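Local coordinates for citrate synthase (Thermotoga maritima, PDB 2P2W), which probably catalyses the condensation of oxaloacetate with acetyl-CoA and water to give citrate and CoA, a step of the tricarboxylic acid cycle, at residues S40-T45 against S146-F151; L49-L54 against K114-A119; Y70-A75 against I139-D144; F183-I188 against A331-Y336. All coordinates share one frame; numbering follows the deposited sequence.

Contact 1: residues S40-T45 against S146-F151; sequences STFEET and SHVENF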
loop_
_atom_site.group_PDB
_atom_site.type_symbol
_atom_site.label_atom_id
_atom_site.label_comp_id
_atom_site.label_asym_id
_atom_site.label_seq_id
_atom_site.Cartn_x
_atom_site.Cartn_y
_atom_site.Cartn_z
ATOM N N SER A 40 29.795 3.488 9.541
ATOM C CA SER A 40 28.901 4.638 9.442
ATOM C C SER A 40 27.913 4.757 10.593
ATOM O O SER A 40 28.051 4.098 11.622
ATOM C CB SER A 40 28.143 4.583 8.107
ATOM O OG SER A 40 27.610 5.852 7.755
ATOM N N THR A 41 26.925 5.625 10.402
ATOM C CA THR A 41 25.875 5.874 11.384
ATOM C C THR A 41 24.572 5.979 10.598
ATOM O O THR A 41 24.592 6.074 9.371
ATOM C CB THR A 41 26.087 7.212 12.121
ATOM O OG1 THR A 41 26.108 8.277 11.163
ATOM C CG2 THR A 41 27.398 7.203 12.894
ATOM N N PHE A 42 23.446 5.972 11.302
ATOM C CA PHE A 42 22.152 6.066 10.639
ATOM C C PHE A 42 22.085 7.313 9.760
ATOM O O PHE A 42 21.791 7.223 8.569
ATOM C CB PHE A 42 21.024 6.119 11.673
ATOM C CG PHE A 42 19.652 5.892 11.093
ATOM C CD1 PHE A 42 19.006 6.898 10.378
ATOM C CD2 PHE A 42 18.996 4.675 11.278
ATOM C CE1 PHE A 42 17.725 6.698 9.856
ATOM C CE2 PHE A 42 17.714 4.461 10.762
ATOM C CZ PHE A 42 17.075 5.473 10.050
ATOM N N GLU A 43 22.358 8.474 10.350
ATOM C CA GLU A 43 22.298 9.726 9.611
ATOM C C GLU A 43 23.267 9.808 8.437
ATOM O O GLU A 43 22.903 10.312 7.375
ATOM C CB GLU A 43 22.525 10.917 10.546
ATOM C CG GLU A 43 21.432 11.100 11.587
ATOM C CD GLU A 43 21.797 10.526 12.942
ATOM O OE1 GLU A 43 22.500 9.493 12.994
ATOM O OE2 GLU A 43 21.367 11.104 13.961
ATOM N N GLU A 44 24.492 9.322 8.614
ATOM C CA GLU A 44 25.467 9.379 7.525
ATOM C C GLU A 44 25.088 8.492 6.342
ATOM O O GLU A 44 25.211 8.901 5.186
ATOM C CB GLU A 44 26.867 8.994 8.017
ATOM C CG GLU A 44 27.949 9.244 6.973
ATOM C CD GLU A 44 29.316 8.750 7.401
ATOM O OE1 GLU A 44 29.493 7.522 7.544
ATOM O OE2 GLU A 44 30.214 9.596 7.597
ATOM N N THR A 45 24.631 7.273 6.618
ATOM C CA THR A 45 24.251 6.384 5.528
ATOM C C THR A 45 22.952 6.850 4.870
ATOM O O THR A 45 22.789 6.731 3.658
ATOM C CB THR A 45 24.113 4.929 6.013
ATOM O OG1 THR A 45 25.403 4.447 6.422
ATOM C CG2 THR A 45 23.578 4.037 4.885
ATOM N N SER A 146 21.738 11.367 19.062
ATOM C CA SER A 146 21.658 10.939 17.663
ATOM C C SER A 146 20.320 10.245 17.417
ATOM O O SER A 146 19.590 9.949 18.362
ATOM C CB SER A 146 22.801 9.975 17.332
ATOM O OG SER A 146 22.543 8.678 17.848
ATOM N N HIS A 147 20.006 9.993 16.147
ATOM C CA HIS A 147 18.752 9.336 15.763
ATOM C C HIS A 147 18.515 8.020 16.514
ATOM O O HIS A 147 17.437 7.802 17.072
ATOM C CB HIS A 147 18.752 9.076 14.250
ATOM C CG HIS A 147 17.423 8.654 13.696
ATOM N ND1 HIS A 147 16.314 9.476 13.705
ATOM C CD2 HIS A 147 17.034 7.508 13.089
ATOM C CE1 HIS A 147 15.301 8.853 13.124
ATOM N NE2 HIS A 147 15.713 7.658 12.742
ATOM N N VAL A 148 19.518 7.146 16.525
ATOM C CA VAL A 148 19.397 5.848 17.192
ATOM C C VAL A 148 19.512 5.968 18.718
ATOM O O VAL A 148 18.750 5.337 19.451
ATOM C CB VAL A 148 20.457 4.858 16.655
ATOM C CG1 VAL A 148 20.302 3.500 17.326
ATOM C CG2 VAL A 148 20.308 4.716 15.144
ATOM N N GLU A 149 20.460 6.771 19.197
ATOM C CA GLU A 149 20.621 6.978 20.640
ATOM C C GLU A 149 19.293 7.456 21.208
ATOM O O GLU A 149 18.816 6.966 22.233
ATOM C CB GLU A 149 21.660 8.067 20.926
ATOM C CG GLU A 149 23.094 7.613 20.962
ATOM C CD GLU A 149 24.048 8.765 21.226
ATOM O OE1 GLU A 149 23.656 9.941 21.015
ATOM O OE2 GLU A 149 25.197 8.494 21.635
ATOM N N ASN A 150 18.708 8.435 20.529
ATOM C CA ASN A 150 17.450 9.012 20.966
ATOM C C ASN A 150 16.295 8.024 20.976
ATOM O O ASN A 150 15.428 8.082 21.854
ATOM C CB ASN A 150 17.073 10.199 20.092
ATOM C CG ASN A 150 15.766 10.816 20.517
ATOM O OD1 ASN A 150 15.659 11.411 21.591
ATOM N ND2 ASN A 150 14.760 10.699 19.659
ATOM N N PHE A 151 16.263 7.133 19.992
ATOM C CA PHE A 151 15.194 6.147 19.943
ATOM C C PHE A 151 15.287 5.279 21.189
ATOM O O PHE A 151 14.295 5.055 21.885
ATOM C CB PHE A 151 15.317 5.274 18.693
ATOM C CG PHE A 151 14.345 4.130 18.660
ATOM C CD1 PHE A 151 13.002 4.333 18.961
ATOM C CD2 PHE A 151 14.770 2.848 18.326
ATOM C CE1 PHE A 151 12.092 3.276 18.933
ATOM C CE2 PHE A 151 13.869 1.779 18.293
ATOM C CZ PHE A 151 12.527 1.996 18.597
HETATM O O HOH W 1 21.884 7.614 14.983
#
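Glu43 and Phe42, in the first turn of helix 42-51, meet His147, the first residue of helix 147-156. Glu43 OE2 accepts a bond from His147 N at 2.8 Å, with an N-H...O angle of 161°. The donor sits above the carboxylate plane, 37° out of it. The bend of the Glu43 chain at chi2 turns the carboxylate back to this amide. Beside it, His147 CD2 lies 3.3 Å above the plane of the Phe42 ring, over its centre. The two rings are oblique, with planes at 43°. Val148 CG2 adds a contact to Phe42 CB at 3.8 Å.

A water forms the next layer. It donates to Glu43 OE1 at 2.8 Å and accepts from Ser146 OG and Val148 N. Ser146 and Glu149 form a capping box, which sets the start of helix 147-156. Thr41 caps the other helix, with OG1 accepting from Glu44 N. Outside, Glu167 of helix 163-173 bonds to Phe42 N, and Met67 covers Glu43 and His147.

One carboxylate thus serves two N-terminal amides of helix 147-156, one directly and one through water. A negative group here would probably be stabilised by the helix dipole.

Contact 2: residues L49-L54 against K114-A119; sequences LWYGKL and KAIRVA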
loop_
_atom_site.group_PDB
_atom_site.type_symbol
_atom_site.label_atom_id
_atom_site.label_comp_id
_atom_site.label_asym_id
_atom_site.label_seq_id
_atom_site.Cartn_x
_atom_site.Cartn_y
_atom_site.Cartn_z
ATOM N N LEU A 49 22.369 7.695 0.991
ATOM C CA LEU A 49 21.319 7.114 0.158
ATOM C C LEU A 49 20.462 8.181 -0.531
ATOM O O LEU A 49 20.133 8.049 -1.707
ATOM C CB LEU A 49 20.432 6.187 0.998
ATOM C CG LEU A 49 21.068 4.843 1.363
ATOM C CD1 LEU A 49 20.189 4.083 2.351
ATOM C CD2 LEU A 49 21.273 4.029 0.089
ATOM N N TRP A 50 20.113 9.240 0.198
ATOM C CA TRP A 50 19.284 10.310 -0.356
ATOM C C TRP A 50 20.013 11.309 -1.252
ATOM O O TRP A 50 19.465 11.750 -2.261
ATOM C CB TRP A 50 18.594 11.100 0.766
ATOM C CG TRP A 50 17.381 10.436 1.350
ATOM C CD1 TRP A 50 16.377 9.807 0.665
ATOM C CD2 TRP A 50 17.020 10.375 2.734
ATOM N NE1 TRP A 50 15.412 9.360 1.539
ATOM C CE2 TRP A 50 15.782 9.694 2.815
ATOM C CE3 TRP A 50 17.622 10.831 3.916
ATOM C CZ2 TRP A 50 15.133 9.458 4.034
ATOM C CZ3 TRP A 50 16.977 10.596 5.130
ATOM C CH2 TRP A 50 15.743 9.913 5.176
ATOM N N TYR A 51 21.239 11.669 -0.887
ATOM C CA TYR A 51 21.994 12.660 -1.654
ATOM C C TYR A 51 22.998 12.133 -2.667
ATOM O O TYR A 51 23.448 12.882 -3.533
ATOM C CB TYR A 51 22.679 13.628 -0.691
ATOM C CG TYR A 51 21.693 14.511 0.040
ATOM C CD1 TYR A 51 21.132 15.629 -0.584
ATOM C CD2 TYR A 51 21.287 14.208 1.339
ATOM C CE1 TYR A 51 20.193 16.421 0.070
ATOM C CE2 TYR A 51 20.349 14.991 1.999
ATOM C CZ TYR A 51 19.805 16.096 1.359
ATOM O OH TYR A 51 18.879 16.874 2.014
ATOM N N GLY A 52 23.356 10.859 -2.563
ATOM C CA GLY A 52 24.290 10.279 -3.516
ATOM C C GLY A 52 25.772 10.478 -3.254
ATOM O O GLY A 52 26.604 10.115 -4.085
ATOM N N LYS A 53 26.121 11.049 -2.109
ATOM C CA LYS A 53 27.528 11.251 -1.783
ATOM C C LYS A 53 27.714 11.252 -0.271
ATOM O O LYS A 53 26.788 11.581 0.470
ATOM C CB LYS A 53 28.010 12.582 -2.356
ATOM C CG LYS A 53 27.404 13.784 -1.665
ATOM C CD LYS A 53 27.568 15.052 -2.489
ATOM C CE LYS A 53 27.289 16.284 -1.638
ATOM N NZ LYS A 53 25.928 16.252 -1.036
ATOM N N LEU A 54 28.901 10.869 0.188
ATOM C CA LEU A 54 29.180 10.870 1.617
ATOM C C LEU A 54 29.290 12.336 2.023
ATOM O O LEU A 54 29.927 13.133 1.333
ATOM C CB LEU A 54 30.489 10.124 1.917
ATOM C CG LEU A 54 30.467 8.620 1.612
ATOM C CD1 LEU A 54 31.850 8.016 1.825
ATOM C CD2 LEU A 54 29.437 7.930 2.504
ATOM N N LYS A 114 10.539 15.978 2.543
ATOM C CA LYS A 114 9.425 15.274 3.160
ATOM C C LYS A 114 9.885 13.905 3.664
ATOM O O LYS A 114 9.500 13.471 4.754
ATOM C CB LYS A 114 8.294 15.104 2.140
ATOM C CG LYS A 114 6.972 14.664 2.738
ATOM C CD LYS A 114 5.814 14.952 1.789
ATOM C CE LYS A 114 5.892 16.366 1.225
ATOM N NZ LYS A 114 5.091 17.333 2.026
ATOM N N ALA A 115 10.710 13.230 2.863
ATOM C CA ALA A 115 11.227 11.911 3.220
ATOM C C ALA A 115 12.072 12.017 4.482
ATOM O O ALA A 115 11.959 11.193 5.386
ATOM C CB ALA A 115 12.068 11.345 2.075
ATOM N N ILE A 116 12.925 13.039 4.529
ATOM C CA ILE A 116 13.791 13.267 5.681
ATOM C C ILE A 116 12.971 13.469 6.956
ATOM O O ILE A 116 13.287 12.902 8.006
ATOM C CB ILE A 116 14.691 14.508 5.448
ATOM C CG1 ILE A 116 15.661 14.226 4.293
ATOM C CG2 ILE A 116 15.446 14.866 6.732
ATOM C CD1 ILE A 116 16.501 15.431 3.868
ATOM N N ARG A 117 11.914 14.273 6.860
ATOM C CA ARG A 117 11.066 14.548 8.015
ATOM C C ARG A 117 10.304 13.318 8.505
ATOM O O ARG A 117 10.247 13.054 9.707
ATOM C CB ARG A 117 10.079 15.676 7.690
ATOM C CG ARG A 117 9.127 16.016 8.830
ATOM C CD ARG A 117 8.615 17.444 8.706
ATOM N NE ARG A 117 7.980 17.698 7.414
ATOM C CZ ARG A 117 6.823 17.168 7.027
ATOM N NH1 ARG A 117 6.162 16.346 7.834
ATOM N NH2 ARG A 117 6.323 17.464 5.835
ATOM N N VAL A 118 9.724 12.560 7.581
ATOM C CA VAL A 118 8.971 11.372 7.969
ATOM C C VAL A 118 9.891 10.337 8.624
ATOM O O VAL A 118 9.536 9.738 9.635
ATOM C CB VAL A 118 8.235 10.743 6.747
ATOM C CG1 VAL A 118 9.230 10.118 5.792
ATOM C CG2 VAL A 118 7.217 9.719 7.225
ATOM N N ALA A 119 11.078 10.136 8.060
ATOM C CA ALA A 119 12.020 9.183 8.633
ATOM C C ALA A 119 12.433 9.612 10.046
ATOM O O ALA A 119 12.593 8.777 10.939
ATOM C CB ALA A 119 13.245 9.068 7.747
#
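Trp50, near the end of helix 42-51, lays its indole against Ala115, Ile116 and Ala119 of helix 110-133. This is the tightly packed part. Trp50 CG stands anti to the carbonyl carbon (chi1 -79°), which directs the indole to that helix. Ile116 CG1 sits over one face of the six-membered ring, 4.2 Å from its centroid and 21° off the normal, a CH-pi contact. It is offset toward the rim, with Trp50 CE3 at 3.9 Å from Ile116 CG1. Ala119 CB comes to the edge in the ring plane, 3.7 Å from Trp50 CH2. Ala115 CB meets the indole near its nitrogen, 3.9 Å from Trp50 NE1. The two small alanines, one turn apart, let the broad ring come close to the helix.

The other part is looser and lies nearer the solvent. Tyr51 reaches Ile116 with its tip, mainly the OH, which stands 3.3 Å from Ile116 CD1. The two side chains cross at about a right angle. Beyond Tyr51 the chain leaves the helix at Gly52, which has positive phi, and the exposed Gly52 and Lys53 make no contact with residues 114-119. Phe63 of helix 57-69 packs on Trp50, Tyr51 and Ile116.

No hydrogen bond links the two segments. The indole NE1 is instead satisfied by Thr330 OG1 of helix 317-337. The contact is therefore held by apolar packing, while the single polar atom of the indole ties it to a third helix.

Contact 3: residues Y70-A75 against I139-D144; sequences YRELPA and IRPRKD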
loop_
_atom_site.group_PDB
_atom_site.type_symbol
_atom_site.label_atom_id
_atom_site.label_comp_id
_atom_site.label_asym_id
_atom_site.label_seq_id
_atom_site.Cartn_x
_atom_site.Cartn_y
_atom_site.Cartn_z
ATOM N N TYR A 70 13.351 17.407 13.466
ATOM C CA TYR A 70 12.121 16.867 12.876
ATOM C C TYR A 70 11.495 15.694 13.640
ATOM O O TYR A 70 10.608 15.013 13.115
ATOM C CB TYR A 70 12.379 16.385 11.445
ATOM C CG TYR A 70 12.621 17.460 10.412
ATOM C CD1 TYR A 70 11.950 18.681 10.472
ATOM C CD2 TYR A 70 13.462 17.221 9.323
ATOM C CE1 TYR A 70 12.108 19.638 9.467
ATOM C CE2 TYR A 70 13.625 18.166 8.316
ATOM C CZ TYR A 70 12.946 19.371 8.393
ATOM O OH TYR A 70 13.097 20.306 7.392
ATOM N N ARG A 71 11.934 15.465 14.873
ATOM C CA ARG A 71 11.431 14.341 15.667
ATOM C C ARG A 71 10.092 14.509 16.379
ATOM O O ARG A 71 9.570 13.546 16.945
ATOM C CB ARG A 71 12.481 13.953 16.706
ATOM C CG ARG A 71 13.807 13.547 16.105
ATOM C CD ARG A 71 14.856 13.335 17.179
ATOM N NE ARG A 71 16.152 13.020 16.591
ATOM C CZ ARG A 71 17.296 13.010 17.263
ATOM N NH1 ARG A 71 17.304 13.301 18.558
ATOM N NH2 ARG A 71 18.430 12.717 16.637
ATOM N N GLU A 72 9.526 15.710 16.352
ATOM C CA GLU A 72 8.271 15.950 17.058
ATOM C C GLU A 72 6.996 15.550 16.323
ATOM O O GLU A 72 6.910 15.642 15.098
ATOM C CB GLU A 72 8.153 17.432 17.441
ATOM C CG GLU A 72 9.255 17.961 18.342
ATOM C CD GLU A 72 9.336 17.225 19.665
ATOM O OE1 GLU A 72 8.276 16.861 20.212
ATOM O OE2 GLU A 72 10.462 17.013 20.160
ATOM N N LEU A 73 6.009 15.106 17.097
ATOM C CA LEU A 73 4.701 14.754 16.560
ATOM C C LEU A 73 3.820 15.970 16.827
ATOM O O LEU A 73 3.940 16.604 17.879
ATOM C CB LEU A 73 4.115 13.538 17.284
ATOM C CG LEU A 73 4.507 12.155 16.761
ATOM C CD1 LEU A 73 3.809 11.083 17.588
ATOM C CD2 LEU A 73 4.116 12.030 15.296
ATOM N N PRO A 74 2.946 16.329 15.873
ATOM C CA PRO A 74 2.062 17.483 16.062
ATOM C C PRO A 74 1.218 17.293 17.320
ATOM O O PRO A 74 0.936 16.163 17.718
ATOM C CB PRO A 74 1.221 17.483 14.791
ATOM C CG PRO A 74 2.175 16.943 13.767
ATOM C CD PRO A 74 2.817 15.787 14.509
ATOM N N ALA A 75 0.822 18.396 17.946
ATOM C CA ALA A 75 0.021 18.331 19.164
ATOM C C ALA A 75 -1.258 17.517 18.979
ATOM O O ALA A 75 -1.687 16.811 19.892
ATOM C CB ALA A 75 -0.326 19.738 19.633
ATOM N N ILE A 139 8.648 10.127 27.025
ATOM C CA ILE A 139 9.996 10.667 27.141
ATOM C C ILE A 139 10.211 11.395 25.824
ATOM O O ILE A 139 10.357 10.770 24.772
ATOM C CB ILE A 139 11.051 9.558 27.319
ATOM C CG1 ILE A 139 10.867 8.889 28.685
ATOM C CG2 ILE A 139 12.456 10.148 27.200
ATOM C CD1 ILE A 139 11.788 7.699 28.934
ATOM N N ARG A 140 10.196 12.724 25.889
ATOM C CA ARG A 140 10.331 13.570 24.702
ATOM C C ARG A 140 11.685 13.385 24.003
ATOM O O ARG A 140 12.689 13.048 24.616
ATOM C CB ARG A 140 10.163 15.028 25.135
ATOM C CG ARG A 140 8.847 15.266 25.876
ATOM C CD ARG A 140 7.657 15.375 24.917
ATOM N NE ARG A 140 6.399 15.464 25.664
ATOM C CZ ARG A 140 5.290 15.779 24.970
ATOM N NH1 ARG A 140 5.359 15.990 23.667
ATOM N NH2 ARG A 140 4.118 15.875 25.605
ATOM N N PRO A 141 11.710 13.613 22.680
ATOM C CA PRO A 141 12.946 13.473 21.908
ATOM C C PRO A 141 13.989 14.454 22.446
ATOM O O PRO A 141 13.653 15.587 22.793
ATOM C CB PRO A 141 12.515 13.838 20.486
ATOM C CG PRO A 141 11.051 13.508 20.464
ATOM C CD PRO A 141 10.581 13.989 21.810
ATOM N N ARG A 142 15.243 14.019 22.526
ATOM C CA ARG A 142 16.319 14.881 23.006
ATOM C C ARG A 142 17.162 15.310 21.815
ATOM O O ARG A 142 17.746 14.469 21.127
ATOM C CB ARG A 142 17.187 14.136 24.019
ATOM C CG ARG A 142 16.535 13.979 25.384
ATOM C CD ARG A 142 17.414 13.160 26.307
ATOM N NE ARG A 142 18.797 13.637 26.323
ATOM C CZ ARG A 142 19.756 13.111 27.077
ATOM N NH1 ARG A 142 19.479 12.091 27.882
ATOM N NH2 ARG A 142 20.993 13.593 27.023
ATOM N N LYS A 143 17.238 16.616 21.576
ATOM C CA LYS A 143 17.985 17.120 20.434
ATOM C C LYS A 143 19.497 16.943 20.541
ATOM O O LYS A 143 20.204 17.077 19.542
ATOM C CB LYS A 143 17.645 18.595 20.179
ATOM C CG LYS A 143 17.710 18.970 18.698
ATOM C CD LYS A 143 17.344 20.424 18.448
ATOM C CE LYS A 143 17.310 20.724 16.948
ATOM N NZ LYS A 143 18.646 20.547 16.322
ATOM N N ASP A 144 19.996 16.634 21.736
ATOM C CA ASP A 144 21.434 16.439 21.910
ATOM C C ASP A 144 21.857 14.994 21.641
ATOM O O ASP A 144 23.039 14.665 21.737
ATOM C CB ASP A 144 21.872 16.861 23.323
ATOM C CG ASP A 144 21.317 15.956 24.407
ATOM O OD1 ASP A 144 20.113 15.628 24.356
ATOM O OD2 ASP A 144 22.082 15.584 25.324
HETATM O O HOH W 2 4.152 16.594 20.602
#
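Arg71 runs out extended from CG to NE (chi2 173°, chi3 -177°) and slides past Pro141 in the opposite direction. Glu72 instead folds at chi2 (-60°), which swings its carboxylate over to the same proline. Pro141 is thus met by both residues. Its CB lies 3.8 Å from Arg71 CB, and its CD lies 3.4 Å from Glu72 OE2. The stem of Arg71 touches the ring with carbon, Glu72 with oxygen.

The straight Arg71 chain carries the guanidinium on to the carbonyl of Arg142. Arg142 O lies at its edge, near its plane, with Arg71 NH1 at 2.9 Å. Arg71 NH2 bonds to Leu145 O, just past residues 139-144. Arg71 O bonds to Thr124 OG1 of helix 110-133. Arg71 is buried, Glu72 exposed.

Arg142 grips Asp144 side-on within its own segment. Its NE and NH2 each meet one carboxylate oxygen through a syn lone pair, and Arg142 NH2 to Asp144 OD2 is 2.8 Å. This salt bridge lies within residues 139-144. Arg142 also makes a cation-pi contact with Tyr153. A water held by Leu73 O reaches Arg140 NH1 by a weak bond.

The arrangement is a surface contact between two interhelical loops. It joins the link from helix 57-69 to helix 75-81 with the link from helix 110-133 to helix 147-156, in the mostly helical fold of citrate synthase.

Contact 4: residues F183-I188 against A331-Y336; sequences FAALVI and AHVIEY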
loop_
_atom_site.group_PDB
_atom_site.type_symbol
_atom_site.label_atom_id
_atom_site.label_comp_id
_atom_site.label_asym_id
_atom_site.label_seq_id
_atom_site.Cartn_x
_atom_site.Cartn_y
_atom_site.Cartn_z
ATOM N N PHE A 183 8.588 -2.329 -3.730
ATOM C CA PHE A 183 7.792 -2.411 -4.948
ATOM C C PHE A 183 6.384 -1.861 -4.713
ATOM O O PHE A 183 5.828 -1.183 -5.579
ATOM C CB PHE A 183 7.722 -3.857 -5.444
ATOM C CG PHE A 183 7.121 -3.996 -6.818
ATOM C CD1 PHE A 183 7.522 -3.155 -7.856
ATOM C CD2 PHE A 183 6.184 -4.986 -7.083
ATOM C CE1 PHE A 183 7.000 -3.300 -9.139
ATOM C CE2 PHE A 183 5.652 -5.142 -8.368
ATOM C CZ PHE A 183 6.064 -4.295 -9.395
ATOM N N ALA A 184 5.810 -2.157 -3.549
ATOM C CA ALA A 184 4.474 -1.661 -3.209
ATOM C C ALA A 184 4.494 -0.129 -3.203
ATOM O O ALA A 184 3.581 0.523 -3.710
ATOM C CB ALA A 184 4.048 -2.190 -1.836
ATOM N N ALA A 185 5.545 0.440 -2.625
ATOM C CA ALA A 185 5.684 1.892 -2.569
ATOM C C ALA A 185 5.789 2.464 -3.979
ATOM O O ALA A 185 5.257 3.540 -4.261
ATOM C CB ALA A 185 6.921 2.274 -1.753
ATOM N N LEU A 186 6.481 1.746 -4.862
ATOM C CA LEU A 186 6.649 2.209 -6.238
ATOM C C LEU A 186 5.346 2.151 -7.031
ATOM O O LEU A 186 5.048 3.062 -7.804
ATOM C CB LEU A 186 7.729 1.388 -6.953
ATOM C CG LEU A 186 9.159 1.568 -6.434
ATOM C CD1 LEU A 186 10.119 0.730 -7.278
ATOM C CD2 LEU A 186 9.543 3.048 -6.487
ATOM N N VAL A 187 4.576 1.081 -6.852
ATOM C CA VAL A 187 3.301 0.957 -7.558
ATOM C C VAL A 187 2.404 2.130 -7.174
ATOM O O VAL A 187 1.797 2.777 -8.031
ATOM C CB VAL A 187 2.582 -0.370 -7.209
ATOM C CG1 VAL A 187 1.159 -0.362 -7.779
ATOM C CG2 VAL A 187 3.363 -1.541 -7.791
ATOM N N ILE A 188 2.337 2.410 -5.876
ATOM C CA ILE A 188 1.524 3.512 -5.387
ATOM C C ILE A 188 2.104 4.838 -5.869
ATOM O O ILE A 188 1.367 5.723 -6.303
ATOM C CB ILE A 188 1.451 3.490 -3.845
ATOM C CG1 ILE A 188 0.706 2.228 -3.400
ATOM C CG2 ILE A 188 0.755 4.752 -3.327
ATOM C CD1 ILE A 188 0.834 1.903 -1.927
ATOM N N ALA A 331 13.882 6.795 -0.985
ATOM C CA ALA A 331 14.930 7.037 -1.978
ATOM C C ALA A 331 14.440 6.525 -3.338
ATOM O O ALA A 331 14.574 7.203 -4.359
ATOM C CB ALA A 331 16.218 6.320 -1.570
ATOM N N HIS A 332 13.862 5.327 -3.339
ATOM C CA HIS A 332 13.339 4.734 -4.563
ATOM C C HIS A 332 12.169 5.521 -5.141
ATOM O O HIS A 332 12.124 5.774 -6.344
ATOM C CB HIS A 332 12.923 3.283 -4.310
ATOM C CG HIS A 332 14.042 2.307 -4.481
ATOM N ND1 HIS A 332 14.477 1.889 -5.718
ATOM C CD2 HIS A 332 14.854 1.710 -3.574
ATOM C CE1 HIS A 332 15.512 1.078 -5.569
ATOM N NE2 HIS A 332 15.759 0.956 -4.277
ATOM N N VAL A 333 11.218 5.904 -4.297
ATOM C CA VAL A 333 10.069 6.678 -4.771
ATOM C C VAL A 333 10.567 7.941 -5.484
ATOM O O VAL A 333 10.159 8.230 -6.608
ATOM C CB VAL A 333 9.134 7.082 -3.596
ATOM C CG1 VAL A 333 8.100 8.101 -4.067
ATOM C CG2 VAL A 333 8.427 5.840 -3.052
ATOM N N ILE A 334 11.462 8.672 -4.823
ATOM C CA ILE A 334 12.028 9.901 -5.374
ATOM C C ILE A 334 12.689 9.664 -6.730
ATOM O O ILE A 334 12.438 10.393 -7.689
ATOM C CB ILE A 334 13.085 10.505 -4.419
ATOM C CG1 ILE A 334 12.412 10.988 -3.131
ATOM C CG2 ILE A 334 13.811 11.656 -5.110
ATOM C CD1 ILE A 334 13.373 11.261 -2.001
ATOM N N GLU A 335 13.546 8.652 -6.800
ATOM C CA GLU A 335 14.243 8.319 -8.036
ATOM C C GLU A 335 13.256 7.941 -9.134
ATOM O O GLU A 335 13.305 8.480 -10.241
ATOM C CB GLU A 335 15.209 7.153 -7.803
ATOM C CG GLU A 335 16.038 6.774 -9.029
ATOM C CD GLU A 335 16.926 5.562 -8.780
ATOM O OE1 GLU A 335 16.375 4.465 -8.546
ATOM O OE2 GLU A 335 18.171 5.708 -8.820
ATOM N N TYR A 336 12.350 7.020 -8.821
ATOM C CA TYR A 336 11.366 6.560 -9.799
ATOM C C TYR A 336 10.484 7.656 -10.401
ATOM O O TYR A 336 10.339 7.740 -11.626
ATOM C CB TYR A 336 10.452 5.508 -9.181
ATOM C CG TYR A 336 9.605 4.796 -10.205
ATOM C CD1 TYR A 336 10.142 3.767 -10.986
ATOM C CD2 TYR A 336 8.278 5.164 -10.422
ATOM C CE1 TYR A 336 9.379 3.124 -11.955
ATOM C CE2 TYR A 336 7.505 4.528 -11.390
ATOM C CZ TYR A 336 8.062 3.510 -12.152
ATOM O OH TYR A 336 7.305 2.871 -13.105
#
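The Tyr336 ring meets Leu186 obliquely, at the root of the ring. Leu186 CD2 is 4.1 Å from Tyr336 CG and 3.8 Å from Tyr336 CB. Tyr336 OH bonds to Lys341 O, and Lys4 of the second subunit makes a cation-pi contact with the Tyr336 ring. The imidazole of His332 leads away from helix 180-189, and its NE2 bonds to Glu175 OE2. Of the His332 side chain, CB touches the contact, 4.0 Å from Leu186 CD2.

Leu186 carries most of the contact. Its CG stands anti to the carbonyl carbon (chi1 -67°), and the CD2 branch enters between His332 and Tyr336, one turn apart on helix 317-337. There it also lies 3.8 Å from His332 O. Beside it, Ala185 CB packs on Val333 CG2 at 4.1 Å.

The helix segments run in roughly the same direction, at 36°, with axes 9.3 Å apart at closest approach. Ile11 of strand 10-14 covers Leu186, and Leu195 of helix 195-207 covers Val333. On its other side helix 180-189 packs on the second subunit, where Val187 meets Ala180 of that chain.

The interface is buried and has no hydrogen bond between the segments. It is mostly apolar carbon packing, while the polar ends of His332 and Tyr336 find their partners outside.

Contacts 1 and 2 share helix 42-51, and their centres are 13 Å apart. They touch where His147 CE1 comes 3.5 Å from Ala119 O. Contact 3 borders contact 1 closely: Asn150 OD1 probably takes a hydrogen bond from Arg142 N at 2.8 Å. Contact 3 also meets contact 2, through Tyr70 packing on Arg117 and Ile116. Contact 4 lies apart from contacts 1 and 3 but reaches contact 2 through Trp50, which packs on Ala331 and Ile334. All four lie away from His250 and Asp300, the predicted active-site residues. The Tyr336 side chain of contact 4 is about 8 Å from a bound citrate anion.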